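Local structure of protein argonaute (Marinitoga piezophila, 5I4A) at residues A[30-33]-A[34-38]; A[278-281]-A[282-285]. The protein uses short guide RNAs with a 5'-hydroxyl end to bind complementary target DNA or RNA and cleave it. All coordinates share one frame; numbering follows the deposited sequence.

Contact 1 and contact 2 lie in different parts of the argonaute chain. Their centres are about 62 Å apart and their nearest atoms about 53 Å, and they sit on opposite sides of the chain's centre. Contact 1 comes first along the sequence, in helix 29-40 of the N-terminal domain. Contact 2 follows in linker L2, where the chain leaves strand 277-278 and enters helix 284-287. They share no helix, strand or sheet. Each is a local contact within one continuous piece of chain. Helix 29-40 places Arg34 near a phosphate of the bound RNA, whereas residues 278-285 shape a turn in the linker that joins the PAZ and Mid domains.

Contact 1: A[30-33]-A[34-38]; sequences KLFA and RNLSR. With nucleotides of chain B.
Helix 29-40 of the N-terminal domain carries this contact between successive turns, where Phe32 meets Leu36 and Ala33 meets Ser37. Backbone i to i+4 bonds run from Arg34, Asn35, Leu36 and Ser37 back to Lys30, Leu31, Phe32 and Ala33. Leu36 CD1 sits over one face of the Phe32 ring in a CH-pi contact, 3.7 Å from the centroid and 14° off the normal. Its nearest ring atom is Phe32 CZ, at 3.6 Å. Ala33 O accepts twice: Ser37 N (2.9 Å) and Ser37 OG (2.6 Å) reach it from opposite faces of the carbonyl plane. With OG beside its own backbone N (chi1 -50°), Ser37 turns the hydroxyl back onto the preceding turn. Leu31 CD1 touches Asn35 OD1 at 3.5 Å. Arg34 NH2 comes within 3.5 Å of OP2 of U21 of chain B, which approaches the guanidinium obliquely. Replacing Phe32 with an alanine removes the ring, which would probably open a gap under Leu36 CD1 and leave Tyr70 without its edge-to-face partner. Phe32, Ala33 and Leu36 pack on Val51 of strand 51-56, and Lys30 forms a salt bridge with Asp46 of strand 45-46.

Contact 2: A[278-281]-A[282-285]; sequences SRYA and KDVF
The Tyr280 ring has Asp283 OD2 at its edge, near the ring plane, and Arg279 CG over one face. The motif is an ST turn at Ser278, followed by a short 3-10 turn that leads into helix 284-287 of linker L2. Asp283 OD2 is 4.1 Å from Tyr280 CD2. The two side chains lie side by side and point the same way, with the ring and carboxylate planes 76° apart. Lys282 NZ stands 5.9 Å from the Tyr280 ring centroid, so any cation-pi attraction is weak at most. Closer in, Lys282 CG touches Tyr280 CB.

In the ST turn, Ser278 OG accepts from Tyr280 N at 2.9 Å, with a nearly straight N-H...O angle of 167°. The same oxygen donates to Asp283 OD2. The serine thus ties the end of strand 277-278 to the turn after it. Its OG is anti to its own backbone N, which leaves it beside the carbonyl carbon, where it can bridge Tyr280 N and the carboxylate.

Two i to i+3 backbone bonds form the 3-10 turn. Asp283 N donates to Tyr280 O at 3.0 Å, and Val284 N donates to Ala281 O at 2.9 Å. Both donors lie well above the carbonyl planes they meet. Around the turn, Ala281 packs on His610 and Val284 on Leu333 of helix 325-333. Phe285 also touches that helix and makes a cation-pi contact with Lys416. The bond from Ser278 OG to Asp283 OD2 is short, 2.5 Å, and meets the carboxylate on its anti side, 29° out of plane.

Contact 1: A[30-33]-A[34-38]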
ATOM      1  N   LYS A  30       4.659  36.168  14.897  1.00 34.66           N
ATOM      2  CA  LYS A  30       3.906  34.932  14.703  1.00 31.95           C
ATOM      3  C   LYS A  30       2.440  35.222  14.403  1.00 33.53           C
ATOM      4  O   LYS A  30       1.837  34.579  13.534  1.00 39.89           O
ATOM      5  CB  LYS A  30       4.038  34.035  15.933  1.00 39.27           C
ATOM      6  CG  LYS A  30       3.375  32.674  15.778  1.00 41.83           C
ATOM      7  CD  LYS A  30       3.821  31.713  16.868  1.00 42.88           C
ATOM      8  CE  LYS A  30       5.326  31.484  16.820  1.00 49.85           C
ATOM      9  NZ  LYS A  30       5.774  30.947  15.501  1.00 51.96           N
ATOM     10  N   LEU A  31       1.852  36.194  15.104  1.00 35.27           N
ATOM     11  CA  LEU A  31       0.460  36.553  14.855  1.00 36.79           C
ATOM     12  C   LEU A  31       0.297  37.245  13.507  1.00 38.90           C
ATOM     13  O   LEU A  31      -0.669  36.982  12.782  1.00 42.62           O
ATOM     14  CB  LEU A  31      -0.059  37.443  15.984  1.00 28.65           C
ATOM     15  CG  LEU A  31      -1.472  38.011  15.835  1.00 36.13           C
ATOM     16  CD1 LEU A  31      -2.483  36.899  15.606  1.00 30.68           C
ATOM     17  CD2 LEU A  31      -1.844  38.838  17.056  1.00 33.78           C
ATOM     18  N   PHE A  32       1.223  38.143  13.163  1.00 34.84           N
ATOM     19  CA  PHE A  32       1.193  38.789  11.853  1.00 32.66           C
ATOM     20  C   PHE A  32       1.252  37.750  10.740  1.00 34.01           C
ATOM     21  O   PHE A  32       0.473  37.800   9.781  1.00 31.44           O
ATOM     22  CB  PHE A  32       2.351  39.786  11.749  1.00 29.29           C
ATOM     23  CG  PHE A  32       2.314  40.653  10.516  1.00 35.94           C
ATOM     24  CD1 PHE A  32       1.132  41.234  10.088  1.00 35.83           C
ATOM     25  CD2 PHE A  32       3.476  40.915   9.805  1.00 35.08           C
ATOM     26  CE1 PHE A  32       1.103  42.038   8.959  1.00 25.83           C
ATOM     27  CE2 PHE A  32       3.453  41.719   8.679  1.00 30.69           C
ATOM     28  CZ  PHE A  32       2.265  42.281   8.256  1.00 28.45           C
ATOM     29  N   ALA A  33       2.157  36.777  10.870  1.00 32.66           N
ATOM     30  CA  ALA A  33       2.270  35.725   9.863  1.00 27.61           C
ATOM     31  C   ALA A  33       1.004  34.878   9.796  1.00 31.15           C
ATOM     32  O   ALA A  33       0.579  34.470   8.709  1.00 29.12           O
ATOM     33  CB  ALA A  33       3.488  34.851  10.157  1.00 26.25           C
ATOM     34  N   ARG A  34       0.383  34.606  10.947  1.00 29.56           N
ATOM     35  CA  ARG A  34      -0.813  33.769  10.959  1.00 31.56           C
ATOM     36  C   ARG A  34      -1.979  34.456  10.257  1.00 27.21           C
ATOM     37  O   ARG A  34      -2.699  33.826   9.473  1.00 34.54           O
ATOM     38  CB  ARG A  34      -1.193  33.411  12.394  1.00 32.91           C
ATOM     39  CG  ARG A  34      -2.516  32.672  12.512  1.00 52.71           C
ATOM     40  CD  ARG A  34      -2.310  31.195  12.799  1.00 62.32           C
ATOM     41  NE  ARG A  34      -2.911  30.801  14.071  1.00 63.34           N
ATOM     42  CZ  ARG A  34      -3.917  29.940  14.190  1.00 67.80           C
ATOM     43  NH1 ARG A  34      -4.434  29.364  13.114  1.00 60.48           N
ATOM     44  NH2 ARG A  34      -4.398  29.645  15.391  1.00 68.96           N
ATOM     45  N   ASN A  35      -2.183  35.747  10.525  1.00 33.38           N
ATOM     46  CA  ASN A  35      -3.261  36.472   9.860  1.00 35.02           C
ATOM     47  C   ASN A  35      -3.004  36.587   8.362  1.00 30.00           C
ATOM     48  O   ASN A  35      -3.937  36.489   7.558  1.00 36.18           O
ATOM     49  CB  ASN A  35      -3.433  37.855  10.486  1.00 26.90           C
ATOM     50  CG  ASN A  35      -3.746  37.788  11.969  1.00 40.35           C
ATOM     51  OD1 ASN A  35      -4.050  36.719  12.502  1.00 41.51           O
ATOM     52  ND2 ASN A  35      -3.679  38.931  12.641  1.00 44.36           N
ATOM     53  N   LEU A  36      -1.744  36.790   7.970  1.00 30.24           N
ATOM     54  CA  LEU A  36      -1.416  36.850   6.549  1.00 28.39           C
ATOM     55  C   LEU A  36      -1.654  35.506   5.871  1.00 28.40           C
ATOM     56  O   LEU A  36      -2.132  35.454   4.732  1.00 37.60           O
ATOM     57  CB  LEU A  36       0.032  37.298   6.363  1.00 28.74           C
ATOM     58  CG  LEU A  36       0.296  38.759   6.725  1.00 29.89           C
ATOM     59  CD1 LEU A  36       1.771  39.094   6.586  1.00 25.34           C
ATOM     60  CD2 LEU A  36      -0.554  39.673   5.855  1.00 30.68           C
ATOM     61  N   SER A  37      -1.326  34.408   6.557  1.00 28.37           N
ATOM     62  CA  SER A  37      -1.576  33.084   6.000  1.00 27.86           C
ATOM     63  C   SER A  37      -3.068  32.847   5.798  1.00 32.51           C
ATOM     64  O   SER A  37      -3.486  32.303   4.770  1.00 33.29           O
ATOM     65  CB  SER A  37      -0.987  32.011   6.917  1.00 33.06           C
ATOM     66  OG  SER A  37       0.357  32.298   7.260  1.00 32.65           O
ATOM     67  N   ARG A  38      -3.883  33.263   6.769  1.00 34.40           N
ATOM     68  CA  ARG A  38      -5.315  32.986   6.723  1.00 40.71           C
ATOM     69  C   ARG A  38      -5.982  33.684   5.545  1.00 43.81           C
ATOM     70  O   ARG A  38      -6.808  33.085   4.845  1.00 47.62           O
ATOM     71  CB  ARG A  38      -5.961  33.418   8.039  1.00 43.59           C
ATOM     72  CG  ARG A  38      -7.321  32.808   8.311  1.00 51.53           C
ATOM     73  CD  ARG A  38      -7.972  33.460   9.520  1.00 56.38           C
ATOM     74  NE  ARG A  38      -8.787  34.606   9.132  1.00 62.79           N
ATOM     75  CZ  ARG A  38      -8.337  35.851   9.028  1.00 68.38           C
ATOM     76  NH1 ARG A  38      -7.068  36.135   9.288  1.00 75.76           N
ATOM     77  NH2 ARG A  38      -9.159  36.815   8.660  1.00 70.67           N
TER
ATOM     78  P     U B  21      -8.737  28.507  15.073  1.00119.80           P
ATOM     79  OP1   U B  21      -9.858  29.205  15.767  1.00119.66           O
ATOM     80  OP2   U B  21      -7.762  29.340  14.332  1.00118.91           O
ATOM     81  O5'   U B  21      -7.877  27.594  16.067  1.00112.96           O
ATOM     82  C5'   U B  21      -8.408  27.129  17.313  1.00106.08           C
ATOM     83  C4'   U B  21      -9.724  26.414  17.103  1.00102.73           C
ATOM     84  O4'   U B  21      -9.481  25.040  16.706  1.00 98.45           O
ATOM     85  C3'   U B  21     -10.726  26.368  18.271  1.00105.17           C
ATOM     86  O3'   U B  21     -11.943  27.039  17.937  1.00108.66           O
ATOM     87  C2'   U B  21     -11.040  24.874  18.451  1.00102.40           C
ATOM     88  O2'   U B  21     -12.416  24.601  18.640  1.00106.53           O
ATOM     89  C1'   U B  21     -10.544  24.241  17.153  1.00 90.23           C
ATOM     90  N1    U B  21     -10.092  22.852  17.353  1.00 71.33           N
ATOM     91  C2    U B  21     -11.046  21.860  17.173  1.00 63.28           C
ATOM     92  O2    U B  21     -12.180  22.066  16.833  1.00 72.37           O
ATOM     93  N3    U B  21     -10.660  20.574  17.386  1.00 61.27           N
ATOM     94  C4    U B  21      -9.412  20.172  17.774  1.00 60.31           C
ATOM     95  O4    U B  21      -9.203  18.972  17.928  1.00 58.51           O
ATOM     96  C5    U B  21      -8.459  21.226  17.963  1.00 61.58           C
ATOM     97  C6    U B  21      -8.821  22.506  17.759  1.00 63.58           C
TER

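Contact 2: A[278-281]-A[282-285]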
ATOM      1  N   SER A 278       1.923 -21.904 -18.583  1.00 33.87           N
ATOM      2  CA  SER A 278       0.717 -21.112 -18.778  1.00 36.92           C
ATOM      3  C   SER A 278       0.964 -19.689 -18.305  1.00 31.12           C
ATOM      4  O   SER A 278       1.872 -19.424 -17.512  1.00 28.37           O
ATOM      5  CB  SER A 278      -0.478 -21.714 -18.029  1.00 34.30           C
ATOM      6  OG  SER A 278      -1.637 -20.913 -18.194  1.00 38.25           O
ATOM      7  N   ARG A 279       0.139 -18.778 -18.813  1.00 32.87           N
ATOM      8  CA  ARG A 279       0.059 -17.420 -18.298  1.00 34.05           C
ATOM      9  C   ARG A 279      -0.928 -17.295 -17.148  1.00 33.78           C
ATOM     10  O   ARG A 279      -1.007 -16.227 -16.533  1.00 36.86           O
ATOM     11  CB  ARG A 279      -0.353 -16.457 -19.411  1.00 31.45           C
ATOM     12  CG  ARG A 279      -1.790 -16.658 -19.865  1.00 31.73           C
ATOM     13  CD  ARG A 279      -2.229 -15.611 -20.875  1.00 47.35           C
ATOM     14  NE  ARG A 279      -1.551 -15.770 -22.158  1.00 35.73           N
ATOM     15  CZ  ARG A 279      -0.424 -15.150 -22.487  1.00 44.54           C
ATOM     16  NH1 ARG A 279       0.150 -14.323 -21.623  1.00 33.24           N
ATOM     17  NH2 ARG A 279       0.128 -15.356 -23.676  1.00 48.14           N
ATOM     18  N   TYR A 280      -1.688 -18.350 -16.866  1.00 27.81           N
ATOM     19  CA  TYR A 280      -2.687 -18.363 -15.806  1.00 41.89           C
ATOM     20  C   TYR A 280      -2.152 -19.191 -14.647  1.00 38.73           C
ATOM     21  O   TYR A 280      -1.893 -20.389 -14.804  1.00 27.15           O
ATOM     22  CB  TYR A 280      -4.015 -18.938 -16.306  1.00 49.14           C
ATOM     23  CG  TYR A 280      -4.540 -18.290 -17.570  1.00 48.42           C
ATOM     24  CD1 TYR A 280      -5.268 -17.110 -17.515  1.00 46.38           C
ATOM     25  CD2 TYR A 280      -4.314 -18.863 -18.817  1.00 46.54           C
ATOM     26  CE1 TYR A 280      -5.750 -16.514 -18.664  1.00 49.43           C
ATOM     27  CE2 TYR A 280      -4.797 -18.274 -19.974  1.00 46.23           C
ATOM     28  CZ  TYR A 280      -5.512 -17.097 -19.891  1.00 53.44           C
ATOM     29  OH  TYR A 280      -5.994 -16.499 -21.033  1.00 56.85           O
ATOM     30  N   ALA A 281      -1.992 -18.551 -13.486  1.00 41.64           N
ATOM     31  CA  ALA A 281      -1.517 -19.271 -12.309  1.00 39.40           C
ATOM     32  C   ALA A 281      -2.421 -20.449 -11.968  1.00 36.27           C
ATOM     33  O   ALA A 281      -1.939 -21.476 -11.475  1.00 36.10           O
ATOM     34  CB  ALA A 281      -1.408 -18.315 -11.118  1.00 35.23           C
ATOM     35  N   LYS A 282      -3.723 -20.331 -12.243  1.00 26.53           N
ATOM     36  CA  LYS A 282      -4.676 -21.390 -11.933  1.00 33.62           C
ATOM     37  C   LYS A 282      -4.437 -22.658 -12.740  1.00 32.91           C
ATOM     38  O   LYS A 282      -4.935 -23.722 -12.352  1.00 31.96           O
ATOM     39  CB  LYS A 282      -6.103 -20.885 -12.161  1.00 40.29           C
ATOM     40  CG  LYS A 282      -6.391 -20.512 -13.597  1.00 41.47           C
ATOM     41  CD  LYS A 282      -7.859 -20.214 -13.814  1.00 47.23           C
ATOM     42  CE  LYS A 282      -8.116 -19.830 -15.260  1.00 44.83           C
ATOM     43  NZ  LYS A 282      -9.566 -19.780 -15.577  1.00 60.91           N
ATOM     44  N   ASP A 283      -3.690 -22.583 -13.840  1.00 26.31           N
ATOM     45  CA  ASP A 283      -3.294 -23.806 -14.532  1.00 28.13           C
ATOM     46  C   ASP A 283      -2.335 -24.664 -13.726  1.00 34.48           C
ATOM     47  O   ASP A 283      -1.956 -25.734 -14.200  1.00 30.89           O
ATOM     48  CB  ASP A 283      -2.655 -23.468 -15.886  1.00 23.58           C
ATOM     49  CG  ASP A 283      -3.677 -23.293 -16.974  1.00 38.05           C
ATOM     50  OD1 ASP A 283      -4.844 -23.698 -16.753  1.00 29.60           O
ATOM     51  OD2 ASP A 283      -3.315 -22.766 -18.050  1.00 45.13           O
ATOM     52  N   VAL A 284      -1.942 -24.225 -12.530  1.00 33.41           N
ATOM     53  CA  VAL A 284      -1.138 -25.072 -11.656  1.00 30.23           C
ATOM     54  C   VAL A 284      -1.850 -26.390 -11.378  1.00 24.36           C
ATOM     55  O   VAL A 284      -1.203 -27.427 -11.183  1.00 30.30           O
ATOM     56  CB  VAL A 284      -0.790 -24.319 -10.346  1.00 28.43           C
ATOM     57  CG1 VAL A 284      -2.039 -24.089  -9.500  1.00 21.82           C
ATOM     58  CG2 VAL A 284       0.296 -25.048  -9.556  1.00 30.47           C
ATOM     59  N   PHE A 285      -3.185 -26.381 -11.364  1.00 30.38           N
ATOM     60  CA  PHE A 285      -3.955 -27.605 -11.174  1.00 24.32           C
ATOM     61  C   PHE A 285      -4.002 -28.477 -12.419  1.00 30.37           C
ATOM     62  O   PHE A 285      -4.389 -29.646 -12.322  1.00 26.99           O
ATOM     63  CB  PHE A 285      -5.380 -27.268 -10.728  1.00 34.05           C
ATOM     64  CG  PHE A 285      -5.454 -26.602  -9.387  1.00 34.47           C
ATOM     65  CD1 PHE A 285      -5.310 -27.341  -8.222  1.00 32.26           C
ATOM     66  CD2 PHE A 285      -5.666 -25.239  -9.287  1.00 25.64           C
ATOM     67  CE1 PHE A 285      -5.376 -26.732  -6.984  1.00 29.61           C
ATOM     68  CE2 PHE A 285      -5.734 -24.625  -8.050  1.00 28.06           C
ATOM     69  CZ  PHE A 285      -5.588 -25.374  -6.897  1.00 26.48           C
TER